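Local coordinates for EchA1_1 (Mycobacterium avium subsp. paratuberculosis, PDB 3R9T), which probably hydrates 2-enoyl-CoA thioesters to (3S)-3-hydroxyacyl-CoA in fatty acid metabolism, as a member of the enoyl-CoA hydratase/isomerase family, at residues B[65-70]-B[106-111]; B[116-121]-B[134-139]; B[123-128]-B[182-187]. All coordinates share one frame; numbering follows the deposited sequence.

Overall arrangement
The three contacts illustrate how a crotonase fold links its buried core to a ligand pocket. Contacts 1 and 3 reach neighbouring parallel strands of one sheet, 104-108 and 125-129, and their centres lie about 12 Å apart. Contact 2 sets the helix between those strands and the pocket, about 11 Å from the centre of contact 1 and 14 Å from that of contact 3. It carries Glu-118 and Glu-138, which meet the bound benzoic acid; the side chain of Cys-68 in contact 1 is about 9 Å from that ligand. Phe-134 of contact 2 joins all three, its CZ lying against Val-108, Ala-128 and Ile-183. Contacts 2 and 3 also touch the third subunit.

Contact 1. Residues B[65-70]-B[106-111]; sequences KSFCAG and AAVNGT
Phe-67 lies across the end of strand 104-108, and its side chain shows how one aromatic group can tie a loop to a sheet. Its CG is anti to the backbone N (chi1 167°), a turn that lays the ring against Val-108. CB starts in polar company, 3.3 Å from Thr-111 O and close to Asn-109 OD1. Next along, CD1 approaches the backbone, 3.5 Å from Ala-107 O. The middle of the ring takes a CH-pi contact from Val-108 CG2, which stands 3.9 Å from its centroid and almost exactly on the ring normal. The tip, CZ, ends against the methyl of Ala-106.

Next to the aromatic side chain, the loop backbone is held by several bonds. Thr-111 O accepts from both Phe-67 N and Cys-68 N, the latter at 3.0 Å, while Thr-111 N donates to Lys-65 O at 2.9 Å. These link the loop to Thr-111 in parallel fashion, with Ser-66 opposite it. A water 2.7 Å from Thr-111 OG1 also binds Ser-66 OG. From above the carbonyl plane of Ser-66, Asn-109 ND2 donates to its O at 2.9 Å in a bent bond (137°). The same amide nitrogen binds Gly-63 O, and OD1 accepts from Gly-61 N, so that both ends of the amide are held. Buried Gly-110 N, by contrast, has no partner in the model.

Strand 104-108 runs between strands 56-61 and 125-129. Ala-107 and Asn-109 face helix 192-204, Val-108 packs on Val-126 and Ala-128, and ring atom CE2 of Phe-67 touches helix 115-122 at Gly-116 O and Leu-119 CB.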
loop_
_atom_site.group_PDB
_atom_site.type_symbol
_atom_site.label_atom_id
_atom_site.label_comp_id
_atom_site.label_asym_id
_atom_site.label_seq_id
_atom_site.Cartn_x
_atom_site.Cartn_y
_atom_site.Cartn_z
ATOM N N LYS B 65 31.734 -4.085 -1.819
ATOM C CA LYS B 65 31.123 -3.498 -3.017
ATOM C C LYS B 65 29.751 -4.059 -3.323
ATOM O O LYS B 65 28.928 -3.342 -3.867
ATOM C CB LYS B 65 32.012 -3.669 -4.261
ATOM C CG LYS B 65 33.345 -2.921 -4.193
ATOM C CD LYS B 65 33.200 -1.443 -4.545
ATOM C CE LYS B 65 34.555 -0.786 -4.823
ATOM N NZ LYS B 65 34.475 0.694 -4.685
ATOM N N SER B 66 29.511 -5.332 -2.998
ATOM C CA SER B 66 28.309 -6.032 -3.475
ATOM C C SER B 66 27.518 -6.699 -2.362
ATOM O O SER B 66 28.071 -7.491 -1.626
ATOM C CB SER B 66 28.696 -7.129 -4.476
ATOM O OG SER B 66 29.388 -6.613 -5.605
ATOM N N PHE B 67 26.213 -6.427 -2.276
ATOM C CA PHE B 67 25.312 -7.237 -1.442
ATOM C C PHE B 67 24.944 -8.472 -2.263
ATOM O O PHE B 67 25.213 -9.614 -1.869
ATOM C CB PHE B 67 24.080 -6.411 -1.041
ATOM C CG PHE B 67 22.928 -7.214 -0.444
ATOM C CD1 PHE B 67 22.999 -7.729 0.844
ATOM C CD2 PHE B 67 21.747 -7.392 -1.164
ATOM C CE1 PHE B 67 21.923 -8.425 1.393
ATOM C CE2 PHE B 67 20.676 -8.087 -0.621
ATOM C CZ PHE B 67 20.763 -8.587 0.660
ATOM N N CYS B 68 24.333 -8.208 -3.412
ATOM C CA CYS B 68 24.006 -9.234 -4.384
ATOM C C CYS B 68 23.686 -8.546 -5.701
ATOM O O CYS B 68 22.725 -7.781 -5.794
ATOM C CB CYS B 68 22.829 -10.079 -3.903
ATOM S SG CYS B 68 22.221 -11.216 -5.142
ATOM N N ALA B 69 24.521 -8.803 -6.706
ATOM C CA ALA B 69 24.382 -8.179 -8.026
ATOM C C ALA B 69 23.197 -8.732 -8.821
ATOM O O ALA B 69 22.863 -8.202 -9.886
ATOM C CB ALA B 69 25.679 -8.353 -8.837
ATOM N N GLY B 70 22.590 -9.803 -8.310
ATOM C CA GLY B 70 21.433 -10.435 -8.932
ATOM C C GLY B 70 21.624 -11.924 -9.161
ATOM O O GLY B 70 22.514 -12.550 -8.582
ATOM N N ALA B 106 17.853 -7.611 6.011
ATOM C CA ALA B 106 18.861 -7.517 4.976
ATOM C C ALA B 106 19.831 -6.384 5.296
ATOM O O ALA B 106 19.410 -5.255 5.493
ATOM C CB ALA B 106 18.194 -7.249 3.655
ATOM N N ALA B 107 21.119 -6.696 5.380
ATOM C CA ALA B 107 22.124 -5.698 5.618
ATOM C C ALA B 107 22.858 -5.497 4.304
ATOM O O ALA B 107 23.774 -6.270 3.958
ATOM C CB ALA B 107 23.053 -6.162 6.699
ATOM N N VAL B 108 22.395 -4.496 3.565
ATOM C CA VAL B 108 22.817 -4.249 2.198
ATOM C C VAL B 108 24.086 -3.409 2.170
ATOM O O VAL B 108 24.062 -2.192 2.407
ATOM C CB VAL B 108 21.688 -3.619 1.425
ATOM C CG1 VAL B 108 22.122 -3.343 0.016
ATOM C CG2 VAL B 108 20.467 -4.574 1.464
ATOM N N ASN B 109 25.192 -4.106 1.906
ATOM C CA ASN B 109 26.529 -3.540 1.993
ATOM C C ASN B 109 26.995 -2.879 0.694
ATOM O O ASN B 109 27.991 -2.162 0.676
ATOM C CB ASN B 109 27.531 -4.620 2.435
ATOM C CG ASN B 109 27.471 -5.860 1.577
ATOM O OD1 ASN B 109 26.425 -6.519 1.492
ATOM N ND2 ASN B 109 28.595 -6.193 0.928
ATOM N N GLY B 110 26.294 -3.132 -0.402
ATOM C CA GLY B 110 26.610 -2.471 -1.666
ATOM C C GLY B 110 25.562 -2.766 -2.717
ATOM O O GLY B 110 24.372 -2.755 -2.417
ATOM N N THR B 111 25.998 -3.052 -3.940
ATOM C CA THR B 111 25.078 -3.247 -5.055
ATOM C C THR B 111 24.018 -4.273 -4.710
ATOM O O THR B 111 24.345 -5.343 -4.204
ATOM C CB THR B 111 25.797 -3.766 -6.302
ATOM O OG1 THR B 111 27.001 -3.025 -6.508
ATOM C CG2 THR B 111 24.887 -3.630 -7.512
HETATM O O HOH W 1 28.739 -4.695 -7.764
#

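Contact 2. Residues B[116-121]-B[134-139]; sequences GTELAL and FGLPEV. With BEZ (benzoic acid), chain E.
Thr-117 and Phe-134 mark the closest backbone approach, their CA atoms 5.6 Å apart, where helix 115-122 packs beside strand 133-135. In this crotonase fold, a short helix and the residues after a strand both present side chains to the ligand pocket. Beyond Gly-135 the backbone draws away from the helix, and the contact passes to the side chains of Leu-136 and Glu-138.

Thr-117 makes the polar link. Its OG1 accepts a nearly straight bond from Gly-135 N (2.9 Å, 171°), and the same oxygen is hydrogen-bonded to Ala-112 O, so one hydroxyl joins the helix to two strands. That oxygen also lies at the edge of the Phe-134 ring, in its plane, 3.5 Å from CD1. Ala-120 CB touches the ring further along. Leu-136 rests its CD2 methyl against both Thr-117 CG2 and Glu-118 CG, each 3.9 Å away, crossing the threonine at about a right angle.

Glu-118 and Glu-138 then reach toward each other tip to tip, their carboxylate planes 79° apart. The second is bent at chi2 (89°), which brings its carboxylate back toward the helix and the ligand. Their positions are consistent with the paired glutamates of enoyl-CoA hydratases. Glu-118 OE2 is bound by Gly-149 N, at the start of helix 149-156, a bond that probably helps fix the rotation of the carboxylate. The benzoic acid, itself hydrogen-bonded to Ala-147 N, directs one carboxyl oxygen to each glutamate. Its O1 is 2.5 Å from Glu-118 OE1, and its O2 is equally near Glu-138 OE2. Between the two acidic tips, Glu-118 OE1 and Glu-138 OE2 are 3.3 Å apart, a close approach of two acceptors.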
loop_
_atom_site.group_PDB
_atom_site.type_symbol
_atom_site.label_atom_id
_atom_site.label_comp_id
_atom_site.label_asym_id
_atom_site.label_seq_id
_atom_site.Cartn_x
_atom_site.Cartn_y
_atom_site.Cartn_z
ATOM N N GLY B 116 19.204 -9.008 -5.961
ATOM C CA GLY B 116 19.536 -8.361 -4.691
ATOM C C GLY B 116 18.403 -7.548 -4.097
ATOM O O GLY B 116 18.165 -7.549 -2.889
ATOM N N THR B 117 17.712 -6.819 -4.957
ATOM C CA THR B 117 16.537 -6.076 -4.548
ATOM C C THR B 117 15.409 -7.036 -4.140
ATOM O O THR B 117 14.653 -6.759 -3.213
ATOM C CB THR B 117 16.095 -5.099 -5.665
ATOM O OG1 THR B 117 16.972 -3.970 -5.659
ATOM C CG2 THR B 117 14.682 -4.584 -5.452
ATOM N N GLU B 118 15.319 -8.177 -4.817
ATOM C CA GLU B 118 14.305 -9.182 -4.492
ATOM C C GLU B 118 14.593 -9.817 -3.124
ATOM O O GLU B 118 13.674 -10.136 -2.382
ATOM C CB GLU B 118 14.196 -10.192 -5.628
ATOM C CG GLU B 118 13.679 -9.521 -6.908
ATOM C CD GLU B 118 13.705 -10.446 -8.088
ATOM O OE1 GLU B 118 14.828 -10.782 -8.529
ATOM O OE2 GLU B 118 12.620 -10.864 -8.536
ATOM N N LEU B 119 15.858 -10.003 -2.782
ATOM C CA LEU B 119 16.198 -10.426 -1.416
ATOM C C LEU B 119 15.744 -9.398 -0.370
ATOM O O LEU B 119 15.240 -9.770 0.685
ATOM C CB LEU B 119 17.698 -10.657 -1.265
ATOM C CG LEU B 119 18.336 -11.758 -2.120
ATOM C CD1 LEU B 119 19.855 -11.810 -1.886
ATOM C CD2 LEU B 119 17.689 -13.121 -1.882
ATOM N N ALA B 120 15.924 -8.111 -0.657
ATOM C CA ALA B 120 15.471 -7.028 0.228
ATOM C C ALA B 120 13.956 -7.067 0.399
ATOM O O ALA B 120 13.447 -7.004 1.521
ATOM C CB ALA B 120 15.925 -5.640 -0.314
ATOM N N LEU B 121 13.242 -7.208 -0.712
ATOM C CA LEU B 121 11.782 -7.287 -0.686
ATOM C C LEU B 121 11.302 -8.468 0.150
ATOM O O LEU B 121 10.351 -8.343 0.895
ATOM C CB LEU B 121 11.228 -7.361 -2.099
ATOM C CG LEU B 121 11.384 -6.147 -3.009
ATOM C CD1 LEU B 121 11.061 -6.515 -4.434
ATOM C CD2 LEU B 121 10.431 -5.080 -2.517
ATOM N N PHE B 134 19.656 0.017 -5.618
ATOM C CA PHE B 134 18.595 -0.966 -5.788
ATOM C C PHE B 134 18.028 -0.848 -7.189
ATOM O O PHE B 134 18.317 0.117 -7.895
ATOM C CB PHE B 134 17.490 -0.734 -4.770
ATOM C CG PHE B 134 17.946 -0.925 -3.356
ATOM C CD1 PHE B 134 17.894 -2.177 -2.765
ATOM C CD2 PHE B 134 18.478 0.124 -2.635
ATOM C CE1 PHE B 134 18.348 -2.388 -1.469
ATOM C CE2 PHE B 134 18.921 -0.078 -1.318
ATOM C CZ PHE B 134 18.851 -1.328 -0.738
ATOM N N GLY B 135 17.238 -1.837 -7.590
ATOM C CA GLY B 135 16.561 -1.776 -8.895
ATOM C C GLY B 135 16.226 -3.149 -9.425
ATOM O O GLY B 135 16.684 -4.169 -8.882
ATOM N N LEU B 136 15.413 -3.163 -10.481
ATOM C CA LEU B 136 14.983 -4.395 -11.162
ATOM C C LEU B 136 15.240 -4.249 -12.664
ATOM O O LEU B 136 14.316 -4.025 -13.450
ATOM C CB LEU B 136 13.512 -4.716 -10.899
ATOM C CG LEU B 136 13.135 -4.943 -9.426
ATOM C CD1 LEU B 136 11.603 -4.995 -9.292
ATOM C CD2 LEU B 136 13.816 -6.192 -8.878
ATOM N N PRO B 137 16.506 -4.407 -13.068
ATOM C CA PRO B 137 16.912 -4.212 -14.456
ATOM C C PRO B 137 16.616 -5.381 -15.389
ATOM O O PRO B 137 17.001 -5.330 -16.563
ATOM C CB PRO B 137 18.431 -4.002 -14.331
ATOM C CG PRO B 137 18.814 -4.842 -13.186
ATOM C CD PRO B 137 17.665 -4.702 -12.201
ATOM N N GLU B 138 15.924 -6.408 -14.892
ATOM C CA GLU B 138 15.673 -7.629 -15.669
ATOM C C GLU B 138 15.072 -7.363 -17.050
ATOM O O GLU B 138 15.390 -8.050 -18.038
ATOM C CB GLU B 138 14.740 -8.560 -14.894
ATOM C CG GLU B 138 15.385 -9.249 -13.662
ATOM C CD GLU B 138 15.295 -8.479 -12.364
ATOM O OE1 GLU B 138 15.018 -7.279 -12.404
ATOM O OE2 GLU B 138 15.519 -9.092 -11.290
ATOM N N VAL B 139 14.189 -6.373 -17.112
ATOM C CA VAL B 139 13.487 -6.055 -18.347
ATOM C C VAL B 139 14.416 -5.537 -19.450
ATOM O O VAL B 139 14.017 -5.458 -20.618
ATOM C CB VAL B 139 12.365 -5.027 -18.125
ATOM C CG1 VAL B 139 11.262 -5.624 -17.271
ATOM C CG2 VAL B 139 12.911 -3.700 -17.548
HETATM C C BEZ E . 15.522 -12.503 -11.291
HETATM O O1 BEZ E . 14.701 -12.480 -10.363
HETATM O O2 BEZ E . 16.173 -11.478 -11.573
HETATM C C1 BEZ E . 15.737 -13.790 -12.019
HETATM C C2 BEZ E . 15.364 -14.975 -11.399
HETATM C C3 BEZ E . 15.557 -16.186 -12.053
HETATM C C4 BEZ E . 16.120 -16.202 -13.324
HETATM C C5 BEZ E . 16.493 -15.011 -13.943
HETATM C C6 BEZ E . 16.305 -13.799 -13.288
#

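Contact 3. Residues B[123-128]-B[182-187]; sequences SDLVVA and LINEVV
Val-126 and Asn-184 begin the pairing of two parallel strands, 125-129 and 185-187, at one margin of the crotonase-fold sheet; the strand axes approach to 4.9 Å at an angle of 25°. The helix-rich chain between them returns strand 185-187 to run beside its neighbour.

Hydrogen bonds set the register. Ala-128 is gripped twice, its N donating to Glu-185 O at 2.9 Å and its O accepting from Val-187 N. Before the second strand begins, a side chain does the work of a backbone carbonyl: Asn-184 OD1 accepts from Val-126 N at 2.9 Å, in the plane of the amide and nearly straight (167°). Asn-184 N returns a bond to Val-126 O at 2.8 Å, and Glu-185 N adds a weak one to the same oxygen. Asn-184 CG is anti to its carbonyl carbon (chi1 -65°), which sends the amide back along the neighbouring strand to Val-126. Its ND2 binds Lys-160 O of the third subunit, so this one amide joins strand and trimer.

Carbon contacts form on both faces. On one, Val-127 and Glu-185 lie side by side, the valine's CG1 3.5 Å from the CG methylene of the glutamate, and the same methyl meets Val-187 CG1; helix 192-204 packs against Val-127 and Val-187. Ile-183 occupies the other face, against helix 174-180, and spans two residues of the strand. Its CD1 rests 3.6 Å from Ala-128 CB, while its CG2 is pressed tightly against Val-126 CG1, only 3.5 Å away.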
loop_
_atom_site.group_PDB
_atom_site.type_symbol
_atom_site.label_atom_id
_atom_site.label_comp_id
_atom_site.label_asym_id
_atom_site.label_seq_id
_atom_site.Cartn_x
_atom_site.Cartn_y
_atom_site.Cartn_z
ATOM N N SER B 123 12.861 -9.815 2.655
ATOM C CA SER B 123 13.232 -9.620 4.065
ATOM C C SER B 123 12.187 -8.797 4.840
ATOM O O SER B 123 11.484 -7.976 4.245
ATOM C CB SER B 123 14.615 -8.947 4.150
ATOM O OG SER B 123 15.631 -9.666 3.446
ATOM N N ASP B 124 12.127 -8.948 6.169
ATOM C CA ASP B 124 11.222 -8.130 6.952
ATOM C C ASP B 124 11.633 -6.657 6.987
ATOM O O ASP B 124 10.775 -5.768 6.906
ATOM C CB ASP B 124 11.097 -8.642 8.379
ATOM C CG ASP B 124 10.543 -10.031 8.455
ATOM O OD1 ASP B 124 9.569 -10.314 7.715
ATOM O OD2 ASP B 124 11.077 -10.821 9.282
ATOM N N LEU B 125 12.942 -6.428 7.122
ATOM C CA LEU B 125 13.538 -5.099 7.325
ATOM C C LEU B 125 14.809 -5.011 6.492
ATOM O O LEU B 125 15.442 -6.023 6.168
ATOM C CB LEU B 125 13.876 -4.887 8.797
ATOM C CG LEU B 125 12.668 -5.027 9.734
ATOM C CD1 LEU B 125 13.116 -5.166 11.202
ATOM C CD2 LEU B 125 11.707 -3.872 9.528
ATOM N N VAL B 126 15.175 -3.787 6.146
ATOM C CA VAL B 126 16.394 -3.508 5.371
ATOM C C VAL B 126 17.160 -2.303 5.926
ATOM O O VAL B 126 16.603 -1.225 6.066
ATOM C CB VAL B 126 16.087 -3.225 3.880
ATOM C CG1 VAL B 126 17.361 -3.142 3.090
ATOM C CG2 VAL B 126 15.168 -4.329 3.291
ATOM N N VAL B 127 18.446 -2.514 6.184
ATOM C CA VAL B 127 19.401 -1.447 6.473
ATOM C C VAL B 127 20.411 -1.419 5.315
ATOM O O VAL B 127 20.923 -2.474 4.920
ATOM C CB VAL B 127 20.099 -1.737 7.800
ATOM C CG1 VAL B 127 21.119 -0.641 8.157
ATOM C CG2 VAL B 127 19.050 -1.899 8.892
ATOM N N ALA B 128 20.687 -0.237 4.763
ATOM C CA ALA B 128 21.584 -0.130 3.611
ATOM C C ALA B 128 22.720 0.852 3.828
ATOM O O ALA B 128 22.513 1.947 4.327
ATOM C CB ALA B 128 20.811 0.283 2.389
ATOM N N LEU B 182 10.651 1.876 1.438
ATOM C CA LEU B 182 11.123 0.568 1.018
ATOM C C LEU B 182 12.280 -0.129 1.783
ATOM O O LEU B 182 12.417 -1.374 1.781
ATOM C CB LEU B 182 11.606 0.727 -0.391
ATOM C CG LEU B 182 12.215 -0.533 -0.995
ATOM C CD1 LEU B 182 11.124 -1.638 -1.097
ATOM C CD2 LEU B 182 12.848 -0.257 -2.351
ATOM N N ILE B 183 13.201 0.667 2.282
ATOM C CA ILE B 183 14.187 0.191 3.235
ATOM C C ILE B 183 13.945 1.036 4.464
ATOM O O ILE B 183 13.250 2.070 4.398
ATOM C CB ILE B 183 15.630 0.289 2.718
ATOM C CG1 ILE B 183 16.064 1.750 2.556
ATOM C CG2 ILE B 183 15.784 -0.521 1.407
ATOM C CD1 ILE B 183 17.566 1.892 2.286
ATOM N N ASN B 184 14.521 0.600 5.579
ATOM C CA ASN B 184 14.309 1.251 6.871
ATOM C C ASN B 184 15.285 2.349 7.230
ATOM O O ASN B 184 14.885 3.346 7.865
ATOM C CB ASN B 184 14.320 0.198 7.959
ATOM C CG ASN B 184 13.162 -0.769 7.825
ATOM O OD1 ASN B 184 13.303 -1.831 7.223
ATOM N ND2 ASN B 184 11.996 -0.386 8.350
ATOM N N GLU B 185 16.542 2.161 6.848
ATOM C CA GLU B 185 17.570 3.084 7.265
ATOM C C GLU B 185 18.808 3.033 6.371
ATOM O O GLU B 185 19.113 2.018 5.749
ATOM C CB GLU B 185 17.860 2.835 8.740
ATOM C CG GLU B 185 18.882 1.861 9.032
ATOM C CD GLU B 185 19.307 1.939 10.486
ATOM O OE1 GLU B 185 19.724 0.902 10.990
ATOM O OE2 GLU B 185 19.218 3.008 11.134
ATOM N N VAL B 186 19.461 4.187 6.277
ATOM C CA VAL B 186 20.653 4.376 5.489
ATOM C C VAL B 186 21.743 4.703 6.475
ATOM O O VAL B 186 21.541 5.551 7.358
ATOM C CB VAL B 186 20.482 5.508 4.461
ATOM C CG1 VAL B 186 21.727 5.643 3.618
ATOM C CG2 VAL B 186 19.289 5.200 3.533
ATOM N N VAL B 187 22.880 4.033 6.330
ATOM C CA VAL B 187 23.965 4.193 7.270
ATOM C C VAL B 187 25.277 4.517 6.582
ATOM O O VAL B 187 25.456 4.300 5.384
ATOM C CB VAL B 187 24.116 2.942 8.151
ATOM C CG1 VAL B 187 22.799 2.656 8.879
ATOM C CG2 VAL B 187 24.571 1.736 7.323
#